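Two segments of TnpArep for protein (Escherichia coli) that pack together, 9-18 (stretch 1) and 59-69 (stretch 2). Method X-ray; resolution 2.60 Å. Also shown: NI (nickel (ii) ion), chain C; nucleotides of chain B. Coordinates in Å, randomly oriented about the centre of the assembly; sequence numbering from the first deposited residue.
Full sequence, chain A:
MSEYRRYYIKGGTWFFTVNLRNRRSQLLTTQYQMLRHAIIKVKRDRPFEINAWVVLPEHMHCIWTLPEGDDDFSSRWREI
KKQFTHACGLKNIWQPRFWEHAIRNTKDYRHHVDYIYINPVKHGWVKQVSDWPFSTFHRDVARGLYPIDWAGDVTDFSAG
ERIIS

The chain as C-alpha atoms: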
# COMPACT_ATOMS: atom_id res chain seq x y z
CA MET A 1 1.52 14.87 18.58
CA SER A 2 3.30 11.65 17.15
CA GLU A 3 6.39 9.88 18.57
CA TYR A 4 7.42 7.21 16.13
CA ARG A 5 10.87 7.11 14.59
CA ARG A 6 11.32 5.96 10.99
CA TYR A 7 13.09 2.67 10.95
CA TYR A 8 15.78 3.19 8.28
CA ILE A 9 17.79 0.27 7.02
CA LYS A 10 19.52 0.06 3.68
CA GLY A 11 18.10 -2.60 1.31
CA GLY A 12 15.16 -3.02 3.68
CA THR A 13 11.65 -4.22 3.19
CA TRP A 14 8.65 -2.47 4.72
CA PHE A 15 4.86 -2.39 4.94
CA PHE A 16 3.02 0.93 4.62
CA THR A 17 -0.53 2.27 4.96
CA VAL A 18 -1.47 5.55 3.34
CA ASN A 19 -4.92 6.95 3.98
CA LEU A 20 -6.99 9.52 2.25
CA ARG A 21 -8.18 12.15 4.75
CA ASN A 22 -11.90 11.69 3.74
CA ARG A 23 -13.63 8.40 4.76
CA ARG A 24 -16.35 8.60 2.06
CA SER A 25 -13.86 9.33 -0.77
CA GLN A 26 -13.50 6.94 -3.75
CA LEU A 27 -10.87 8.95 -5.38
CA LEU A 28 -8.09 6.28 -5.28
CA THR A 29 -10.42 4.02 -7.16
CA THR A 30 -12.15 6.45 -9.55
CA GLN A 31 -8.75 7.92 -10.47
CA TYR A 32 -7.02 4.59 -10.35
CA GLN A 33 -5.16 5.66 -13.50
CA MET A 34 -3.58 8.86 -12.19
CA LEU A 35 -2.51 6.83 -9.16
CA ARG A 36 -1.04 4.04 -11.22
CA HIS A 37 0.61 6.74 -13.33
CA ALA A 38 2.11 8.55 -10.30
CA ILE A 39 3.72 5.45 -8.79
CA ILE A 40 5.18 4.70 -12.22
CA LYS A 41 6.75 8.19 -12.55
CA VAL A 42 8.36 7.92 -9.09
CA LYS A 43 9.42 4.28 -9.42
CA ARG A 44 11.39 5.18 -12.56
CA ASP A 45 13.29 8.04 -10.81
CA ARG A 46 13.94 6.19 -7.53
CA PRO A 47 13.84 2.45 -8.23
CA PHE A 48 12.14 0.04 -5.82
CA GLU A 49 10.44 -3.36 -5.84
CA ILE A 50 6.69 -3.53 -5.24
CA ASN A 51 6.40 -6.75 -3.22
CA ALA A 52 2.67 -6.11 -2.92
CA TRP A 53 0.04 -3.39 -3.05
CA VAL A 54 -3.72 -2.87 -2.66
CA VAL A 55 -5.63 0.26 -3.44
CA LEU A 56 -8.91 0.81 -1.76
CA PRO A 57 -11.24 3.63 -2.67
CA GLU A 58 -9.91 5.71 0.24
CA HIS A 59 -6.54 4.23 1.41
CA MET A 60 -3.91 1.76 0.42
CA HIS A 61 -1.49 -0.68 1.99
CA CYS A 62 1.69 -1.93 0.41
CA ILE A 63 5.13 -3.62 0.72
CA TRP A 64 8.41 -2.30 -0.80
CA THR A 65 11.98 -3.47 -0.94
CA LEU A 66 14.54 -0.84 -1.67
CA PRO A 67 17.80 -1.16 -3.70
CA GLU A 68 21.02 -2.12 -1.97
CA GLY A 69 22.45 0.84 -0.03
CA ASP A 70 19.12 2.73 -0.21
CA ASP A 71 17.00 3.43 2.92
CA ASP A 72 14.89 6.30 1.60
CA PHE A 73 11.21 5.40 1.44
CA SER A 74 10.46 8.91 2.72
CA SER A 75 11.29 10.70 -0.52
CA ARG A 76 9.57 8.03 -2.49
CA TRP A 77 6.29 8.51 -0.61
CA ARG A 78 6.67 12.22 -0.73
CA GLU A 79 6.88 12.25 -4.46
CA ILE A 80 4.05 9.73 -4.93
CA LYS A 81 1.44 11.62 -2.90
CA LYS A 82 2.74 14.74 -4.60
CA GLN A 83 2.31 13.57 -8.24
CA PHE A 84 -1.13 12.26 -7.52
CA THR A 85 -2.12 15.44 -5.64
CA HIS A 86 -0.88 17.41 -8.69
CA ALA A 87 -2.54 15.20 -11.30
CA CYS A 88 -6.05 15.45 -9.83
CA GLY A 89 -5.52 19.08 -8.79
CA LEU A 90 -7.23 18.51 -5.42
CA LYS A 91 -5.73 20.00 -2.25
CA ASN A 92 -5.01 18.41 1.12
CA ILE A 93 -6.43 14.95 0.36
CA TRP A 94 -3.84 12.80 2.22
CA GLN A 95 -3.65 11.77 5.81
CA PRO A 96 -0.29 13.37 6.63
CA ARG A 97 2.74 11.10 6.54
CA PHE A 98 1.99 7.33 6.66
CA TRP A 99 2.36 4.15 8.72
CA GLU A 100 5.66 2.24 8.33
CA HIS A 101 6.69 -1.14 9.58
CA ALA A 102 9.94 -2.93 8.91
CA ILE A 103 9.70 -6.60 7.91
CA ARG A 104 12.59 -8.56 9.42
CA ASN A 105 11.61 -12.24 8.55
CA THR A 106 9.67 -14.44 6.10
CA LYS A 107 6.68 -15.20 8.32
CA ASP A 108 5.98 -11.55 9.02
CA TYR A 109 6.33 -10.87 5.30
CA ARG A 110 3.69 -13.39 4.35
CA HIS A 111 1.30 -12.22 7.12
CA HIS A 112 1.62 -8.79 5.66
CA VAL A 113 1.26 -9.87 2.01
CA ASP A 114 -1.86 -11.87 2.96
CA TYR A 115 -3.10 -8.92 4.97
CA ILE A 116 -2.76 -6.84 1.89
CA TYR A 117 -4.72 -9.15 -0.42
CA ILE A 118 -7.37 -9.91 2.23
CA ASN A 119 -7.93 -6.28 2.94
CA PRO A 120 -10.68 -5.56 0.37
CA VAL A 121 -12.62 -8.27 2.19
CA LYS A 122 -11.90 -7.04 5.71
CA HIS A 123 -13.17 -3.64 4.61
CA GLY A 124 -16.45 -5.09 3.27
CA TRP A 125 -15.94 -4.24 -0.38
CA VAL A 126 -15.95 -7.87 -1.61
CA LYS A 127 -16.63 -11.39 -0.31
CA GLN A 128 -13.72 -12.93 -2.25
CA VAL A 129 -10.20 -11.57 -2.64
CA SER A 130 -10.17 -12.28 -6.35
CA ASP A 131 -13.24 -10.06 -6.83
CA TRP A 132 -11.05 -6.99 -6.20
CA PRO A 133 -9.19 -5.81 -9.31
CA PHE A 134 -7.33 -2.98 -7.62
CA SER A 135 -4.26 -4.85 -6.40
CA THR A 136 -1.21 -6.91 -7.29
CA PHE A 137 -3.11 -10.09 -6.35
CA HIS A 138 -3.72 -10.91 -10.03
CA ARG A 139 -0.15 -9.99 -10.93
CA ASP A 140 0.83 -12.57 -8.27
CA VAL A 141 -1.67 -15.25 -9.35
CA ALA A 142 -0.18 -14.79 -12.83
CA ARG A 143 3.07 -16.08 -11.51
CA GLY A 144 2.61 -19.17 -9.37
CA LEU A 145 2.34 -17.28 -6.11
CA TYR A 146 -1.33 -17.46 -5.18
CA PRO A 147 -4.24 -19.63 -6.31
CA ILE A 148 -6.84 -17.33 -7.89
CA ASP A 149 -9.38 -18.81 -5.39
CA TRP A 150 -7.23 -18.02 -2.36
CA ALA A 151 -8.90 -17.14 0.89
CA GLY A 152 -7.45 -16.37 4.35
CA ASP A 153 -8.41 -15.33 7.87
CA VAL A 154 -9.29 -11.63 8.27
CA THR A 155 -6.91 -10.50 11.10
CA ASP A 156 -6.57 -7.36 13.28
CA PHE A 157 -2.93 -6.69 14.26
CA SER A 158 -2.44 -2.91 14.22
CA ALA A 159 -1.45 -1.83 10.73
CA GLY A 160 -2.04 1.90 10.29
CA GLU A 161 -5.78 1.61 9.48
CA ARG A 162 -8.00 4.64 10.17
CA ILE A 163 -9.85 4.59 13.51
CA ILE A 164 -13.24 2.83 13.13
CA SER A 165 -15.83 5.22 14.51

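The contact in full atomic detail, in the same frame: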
# COMPACT_ATOMS: atom_id res chain seq x y z
N ILE A 9 16.77 1.30 7.18
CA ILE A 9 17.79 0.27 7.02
C ILE A 9 17.99 0.09 5.55
O ILE A 9 17.03 -0.06 4.81
CB ILE A 9 17.46 -1.07 7.77
CG1 ILE A 9 18.69 -2.01 7.75
CG2 ILE A 9 16.28 -1.76 7.17
CD1 ILE A 9 18.70 -3.16 8.83
N LYS A 10 19.24 0.15 5.12
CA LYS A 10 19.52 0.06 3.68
C LYS A 10 19.18 -1.33 3.14
O LYS A 10 19.47 -2.31 3.79
CB LYS A 10 20.95 0.46 3.36
CG LYS A 10 21.22 1.94 3.65
CD LYS A 10 22.71 2.28 3.50
CE LYS A 10 22.94 3.76 3.72
NZ LYS A 10 24.28 4.14 3.17
N GLY A 11 18.56 -1.37 1.96
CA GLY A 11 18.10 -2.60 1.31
C GLY A 11 16.81 -3.18 1.88
O GLY A 11 16.33 -4.22 1.42
N GLY A 12 16.24 -2.49 2.87
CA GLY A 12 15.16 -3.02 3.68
C GLY A 12 13.83 -3.22 2.99
O GLY A 12 13.60 -2.70 1.90
N THR A 13 12.96 -3.96 3.67
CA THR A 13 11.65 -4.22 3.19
C THR A 13 10.70 -3.66 4.22
O THR A 13 10.96 -3.78 5.42
CB THR A 13 11.47 -5.74 2.99
OG1 THR A 13 12.28 -6.16 1.87
CG2 THR A 13 10.00 -6.08 2.70
N TRP A 14 9.60 -3.04 3.79
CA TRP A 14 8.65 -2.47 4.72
C TRP A 14 7.22 -2.56 4.21
O TRP A 14 6.96 -2.74 3.00
CB TRP A 14 8.91 -0.98 4.93
CG TRP A 14 10.23 -0.52 5.49
CD1 TRP A 14 10.49 -0.17 6.81
CD2 TRP A 14 11.43 -0.25 4.77
NE1 TRP A 14 11.79 0.27 6.92
CE2 TRP A 14 12.38 0.22 5.69
CE3 TRP A 14 11.79 -0.38 3.44
CZ2 TRP A 14 13.67 0.53 5.32
CZ3 TRP A 14 13.03 -0.06 3.06
CH2 TRP A 14 13.98 0.40 4.00
N PHE A 15 6.30 -2.39 5.16
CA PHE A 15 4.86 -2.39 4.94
C PHE A 15 4.40 -0.97 5.25
O PHE A 15 4.89 -0.38 6.23
CB PHE A 15 4.21 -3.32 5.94
CG PHE A 15 2.70 -3.24 5.96
CD1 PHE A 15 1.95 -3.95 5.07
CD2 PHE A 15 2.04 -2.41 6.86
CE1 PHE A 15 0.56 -3.86 5.08
CE2 PHE A 15 0.68 -2.33 6.88
CZ PHE A 15 -0.06 -3.07 6.01
N PHE A 16 3.46 -0.45 4.46
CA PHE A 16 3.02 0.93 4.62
C PHE A 16 1.52 1.02 4.45
O PHE A 16 0.92 0.16 3.82
CB PHE A 16 3.64 1.87 3.58
CG PHE A 16 5.13 1.88 3.53
CD1 PHE A 16 5.80 1.21 2.55
CD2 PHE A 16 5.85 2.58 4.43
CE1 PHE A 16 7.19 1.27 2.43
CE2 PHE A 16 7.28 2.63 4.34
CZ PHE A 16 7.93 1.97 3.34
N THR A 17 0.91 2.05 5.02
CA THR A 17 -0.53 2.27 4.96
C THR A 17 -0.62 3.75 4.75
O THR A 17 -0.07 4.57 5.54
CB THR A 17 -1.25 1.89 6.29
OG1 THR A 17 -1.26 0.46 6.48
CG2 THR A 17 -2.71 2.33 6.26
N VAL A 18 -1.26 4.14 3.64
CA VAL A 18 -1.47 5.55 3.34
C VAL A 18 -2.98 5.76 3.19
O VAL A 18 -3.68 5.05 2.42
CB VAL A 18 -0.74 5.92 2.10
CG1 VAL A 18 -1.13 7.27 1.67
CG2 VAL A 18 0.79 5.81 2.29
N HIS A 59 -7.84 4.46 0.76
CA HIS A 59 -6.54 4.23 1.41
C HIS A 59 -5.87 3.07 0.73
O HIS A 59 -6.49 2.39 -0.10
CB HIS A 59 -6.71 3.93 2.92
CG HIS A 59 -7.15 2.53 3.25
ND1 HIS A 59 -8.41 2.05 2.97
CD2 HIS A 59 -6.51 1.54 3.92
CE1 HIS A 59 -8.52 0.81 3.44
NE2 HIS A 59 -7.37 0.47 4.00
N MET A 60 -4.61 2.84 1.05
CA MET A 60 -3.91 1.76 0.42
C MET A 60 -2.91 1.22 1.41
O MET A 60 -2.52 1.94 2.35
CB MET A 60 -3.24 2.23 -0.88
CG MET A 60 -2.13 3.25 -0.79
SD MET A 60 -1.90 4.16 -2.40
CE MET A 60 -0.70 5.34 -1.93
N HIS A 61 -2.53 -0.04 1.23
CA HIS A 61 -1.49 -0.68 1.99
C HIS A 61 -0.52 -1.26 1.01
O HIS A 61 -0.94 -1.75 -0.04
CB HIS A 61 -2.06 -1.84 2.76
CG HIS A 61 -3.18 -1.47 3.67
ND1 HIS A 61 -2.98 -0.90 4.91
CD2 HIS A 61 -4.52 -1.63 3.54
CE1 HIS A 61 -4.14 -0.69 5.49
NE2 HIS A 61 -5.09 -1.14 4.69
N CYS A 62 0.77 -1.27 1.34
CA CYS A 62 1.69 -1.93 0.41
C CYS A 62 3.02 -2.38 1.03
O CYS A 62 3.35 -2.01 2.16
CB CYS A 62 1.92 -1.03 -0.79
SG CYS A 62 2.84 0.41 -0.32
N ILE A 63 3.78 -3.20 0.31
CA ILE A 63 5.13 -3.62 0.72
C ILE A 63 6.22 -3.31 -0.32
O ILE A 63 6.06 -3.68 -1.49
CB ILE A 63 5.18 -5.11 1.01
CG1 ILE A 63 4.18 -5.47 2.11
CG2 ILE A 63 6.56 -5.48 1.45
CD1 ILE A 63 3.85 -6.99 2.22
N TRP A 64 7.29 -2.64 0.10
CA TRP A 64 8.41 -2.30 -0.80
C TRP A 64 9.72 -2.88 -0.34
O TRP A 64 9.93 -3.12 0.85
CB TRP A 64 8.71 -0.79 -0.87
CG TRP A 64 7.62 0.09 -1.30
CD1 TRP A 64 6.46 -0.26 -1.90
CD2 TRP A 64 7.62 1.53 -1.21
NE1 TRP A 64 5.70 0.86 -2.13
CE2 TRP A 64 6.40 1.97 -1.74
CE3 TRP A 64 8.53 2.47 -0.72
CZ2 TRP A 64 6.05 3.34 -1.78
CZ3 TRP A 64 8.17 3.84 -0.76
CH2 TRP A 64 6.95 4.25 -1.28
N THR A 65 10.62 -3.06 -1.27
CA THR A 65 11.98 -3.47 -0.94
C THR A 65 12.85 -2.52 -1.72
O THR A 65 12.69 -2.38 -2.94
CB THR A 65 12.27 -4.90 -1.41
OG1 THR A 65 11.50 -5.82 -0.64
CG2 THR A 65 13.78 -5.22 -1.28
N LEU A 66 13.75 -1.86 -1.02
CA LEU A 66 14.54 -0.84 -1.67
C LEU A 66 15.90 -1.41 -2.09
O LEU A 66 16.41 -2.35 -1.46
CB LEU A 66 14.71 0.39 -0.75
CG LEU A 66 13.51 1.19 -0.22
CD1 LEU A 66 13.97 2.53 0.31
CD2 LEU A 66 12.44 1.42 -1.24
N PRO A 67 16.50 -0.82 -3.15
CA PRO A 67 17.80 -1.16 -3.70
C PRO A 67 18.86 -1.30 -2.62
O PRO A 67 18.67 -0.82 -1.50
CB PRO A 67 18.12 0.07 -4.54
CG PRO A 67 16.78 0.53 -5.03
CD PRO A 67 15.90 0.34 -3.85
N GLU A 68 19.96 -1.96 -2.94
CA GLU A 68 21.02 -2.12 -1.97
C GLU A 68 21.53 -0.73 -1.67
O GLU A 68 21.52 0.12 -2.54
CB GLU A 68 22.14 -3.03 -2.51
CG GLU A 68 23.03 -3.60 -1.41
CD GLU A 68 22.20 -4.15 -0.20
OE1 GLU A 68 21.93 -3.36 0.76
OE2 GLU A 68 21.82 -5.37 -0.25
N GLY A 69 21.93 -0.48 -0.43
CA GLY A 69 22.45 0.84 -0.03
C GLY A 69 21.44 1.98 0.10
O GLY A 69 21.82 3.09 0.44
NI NI C . -7.06 -1.33 5.01
P DA B 3 2.95 6.91 17.79
OP1 DA B 3 3.46 8.18 17.30
OP2 DA B 3 2.90 6.81 19.26
O5' DA B 3 1.55 6.38 17.23
C5' DA B 3 1.28 6.27 15.85
C4' DA B 3 1.01 7.67 15.28
O4' DA B 3 0.80 7.59 13.86
C3' DA B 3 -0.17 8.44 15.83
O3' DA B 3 0.13 9.77 15.68
C2' DA B 3 -1.27 8.04 14.85
C1' DA B 3 -0.49 8.04 13.53
N9 DA B 3 -0.88 7.12 12.45
C8 DA B 3 -1.39 5.85 12.54
N7 DA B 3 -1.60 5.29 11.38
C5 DA B 3 -1.22 6.26 10.46
C6 DA B 3 -1.20 6.29 9.04
N6 DA B 3 -1.60 5.27 8.22
N1 DA B 3 -0.72 7.41 8.48
C2 DA B 3 -0.32 8.40 9.27
N3 DA B 3 -0.31 8.49 10.59
C4 DA B 3 -0.76 7.37 11.12

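Antiparallel β strands bring their side chains together in matched pairs, and the fit of each pair depends on how far its members reach. The pairing of residues 13-18 with 59-65 in TnpArep is a compact example. The strand axes run at 162° and approach to 4.6 Å, and the register alternates between narrow and wide pairs. At the wide pairs the backbones exchange two hydrogen bonds each: Trp14 N to Trp64 O (3.0 Å) and Trp64 N to Trp14 O (2.9 Å), Phe16 N to Cys62 O (2.8 Å) and Cys62 N to Phe16 O (2.9 Å), and Val18 N to Met60 O and Met60 N to Val18 O (both 2.8 Å). At the narrow pairs the CA atoms lie closer, 4.2 Å from Thr13 CA to Thr65 CA, 4.4 Å from Phe15 CA to Ile63 CA and 4.3 Å from Thr17 CA to His61 CA, and CA-H...O contacts form, such as Thr13 CA to Trp64 O at 3.1 Å.

The face carrying Trp14, Phe16, Val18, Met60, Cys62 and Trp64 shows how large and small groups interlock. Cys62, directly across from Phe16, is short, and the Phe16 ring leans past it toward Trp64. Phe16 CE1 comes to 3.6 Å from Trp64 CE3, so that the edge of the phenyl ring meets the face of the indole, with planes at 56°. Cys62 SG stays at the rim of the same phenyl ring, 4.2 Å from Phe16 CD1. One step along, Trp14 also reaches diagonally: its CZ3 packs 3.5 Å from Leu66 CG, beyond its direct partner. At the other end Met60 CE lies 4.1 Å from Val18 CB.

The opposite face mixes polar and apolar pairs. Thr13 OG1 and Thr65 OG1 share a hydrogen bond of 2.7 Å, while Thr13 CG2 rests 3.7 Å from Ile63 CG2. Ile63 CG1 in turn touches the edge of Phe15 at CD1, 4.0 Å away. Phe15 and His61 meet rim to rim. His61 ND1 donates to Thr17 OG1 at 2.7 Å, leaving its NE2 to bind nickel at 2.0 Å; His59 NE2 binds the same nickel ion at 2.1 Å, and other ligands come from elsewhere in the structure. Thr17 O also accepts a weak hydrogen bond from DA3 N6 at 3.2 Å.

Where the ladder ends, Ile9 to Gly12 form a type II turn, and the two stretches remain in contact there. Leu66 N donates to Gly12 O at 3.0 Å. Gly11, at positive phi, sets its bare CA 3.3 Å from Leu66 O; a CB there would clash with Glu68 OE1. Lys10 lies alongside, its CD 3.3 Å from Gly69 O.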